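Local coordinates for protein neurotoxin (Clostridium botulinum, PDB 2QN0) that is the zinc-dependent light-chain protease of botulinum neurotoxin type C1, which probably cleaves SNARE proteins of the neuronal membrane-fusion machinery, at residues Gly320-Lys323 / Gln324-Ile327. Numbering follows the deposited sequence.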
# COMPACT_ATOMS: atom_id res chain seq x y z
N GLY A 320 23.30 17.89 -5.04
CA GLY A 320 24.15 16.77 -5.41
C GLY A 320 23.76 15.49 -4.70
O GLY A 320 23.75 14.41 -5.29
N GLU A 321 23.44 15.62 -3.42
CA GLU A 321 23.04 14.48 -2.60
C GLU A 321 21.79 13.81 -3.16
O GLU A 321 21.74 12.58 -3.29
CB GLU A 321 22.74 14.94 -1.17
CG GLU A 321 22.26 13.82 -0.24
CD GLU A 321 21.72 14.35 1.07
OE1 GLU A 321 22.26 15.37 1.56
OE2 GLU A 321 20.77 13.75 1.62
N TYR A 322 20.78 14.61 -3.47
CA TYR A 322 19.55 14.05 -3.98
C TYR A 322 19.65 13.57 -5.42
O TYR A 322 18.95 12.65 -5.82
CB TYR A 322 18.40 15.04 -3.78
CG TYR A 322 17.97 15.04 -2.34
CD1 TYR A 322 18.58 15.87 -1.40
CD2 TYR A 322 17.07 14.08 -1.87
CE1 TYR A 322 18.31 15.74 -0.03
CE2 TYR A 322 16.80 13.94 -0.52
CZ TYR A 322 17.42 14.77 0.40
OH TYR A 322 17.19 14.58 1.74
N LYS A 323 20.55 14.17 -6.18
CA LYS A 323 20.76 13.73 -7.56
C LYS A 323 21.28 12.30 -7.47
O LYS A 323 20.82 11.41 -8.18
CB LYS A 323 21.78 14.64 -8.25
CG LYS A 323 22.20 14.17 -9.64
CD LYS A 323 23.14 15.19 -10.28
CE LYS A 323 23.67 14.69 -11.62
NZ LYS A 323 24.60 15.69 -12.22
N GLN A 324 22.24 12.07 -6.58
CA GLN A 324 22.82 10.74 -6.41
C GLN A 324 21.80 9.72 -5.90
O GLN A 324 21.79 8.57 -6.34
CB GLN A 324 24.01 10.80 -5.44
CG GLN A 324 25.21 11.54 -6.01
CD GLN A 324 25.68 10.95 -7.32
OE1 GLN A 324 25.95 9.75 -7.42
NE2 GLN A 324 25.79 11.79 -8.35
N LYS A 325 20.94 10.14 -4.97
CA LYS A 325 19.92 9.25 -4.43
C LYS A 325 18.95 8.82 -5.53
O LYS A 325 18.56 7.66 -5.61
CB LYS A 325 19.15 9.93 -3.30
CG LYS A 325 19.97 10.12 -2.02
CD LYS A 325 19.12 10.72 -0.90
CE LYS A 325 19.94 10.82 0.39
NZ LYS A 325 19.14 11.39 1.52
N LEU A 326 18.56 9.77 -6.37
CA LEU A 326 17.62 9.48 -7.45
C LEU A 326 18.27 8.63 -8.54
O LEU A 326 17.61 7.79 -9.15
CB LEU A 326 17.07 10.79 -8.02
CG LEU A 326 16.23 11.54 -6.98
CD1 LEU A 326 16.02 12.98 -7.40
CD2 LEU A 326 14.90 10.83 -6.78
N ILE A 327 19.56 8.83 -8.78
CA ILE A 327 20.28 8.03 -9.77
C ILE A 327 20.24 6.57 -9.32
O ILE A 327 20.02 5.67 -10.13
CB ILE A 327 21.75 8.49 -9.90
CG1 ILE A 327 21.81 9.84 -10.63
CG2 ILE A 327 22.57 7.43 -10.64
CD1 ILE A 327 23.18 10.49 -10.64
O HOH W 1 25.76 14.40 -7.65
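Glu321 and Lys325, one turn apart on the amphipathic helix 319-330, form an i to i+4 salt bridge with the two side chains running side by side in the same direction. Lys325 NZ stands 2.9 Å from Glu321 OE2 and takes the anti lone pair, the one turned away from OE1. The lysine gets there fully stretched beyond CG, and the glutamate meets it with CG anti to its backbone N (chi1 178°). Tyr322 also lies alongside this lysine, pointing the same way: its CE2 lies 4.0 Å from Lys325 CD, and NZ sits obliquely to the ring, 3.7 Å from OH. The end of Lys325 thus touches both neighbours, Glu321 OE2 at NZ and CE and the Tyr322 ring at CD and NZ.

The backbone of the same turn carries the regular i to i+4 helical bonds, among them Leu326 N to Tyr322 O at 3.0 Å. Leu326 is buried against Phe116, Pro117 and Phe127, while Tyr322 meets Phe129 edge-to-face, so this side of the helix packs on strand 126-128 and the residues around it. Lys323 and Ile327 both touch Val340, and Lys323 CG is 3.9 Å from Ile327 CD1. On the exposed side Gln324 folds back at chi2 (-56°), and one water joins its amide to the backbone, accepting from NE2 at 2.7 Å and donating to Gly320 O, which also receives Gln324 N.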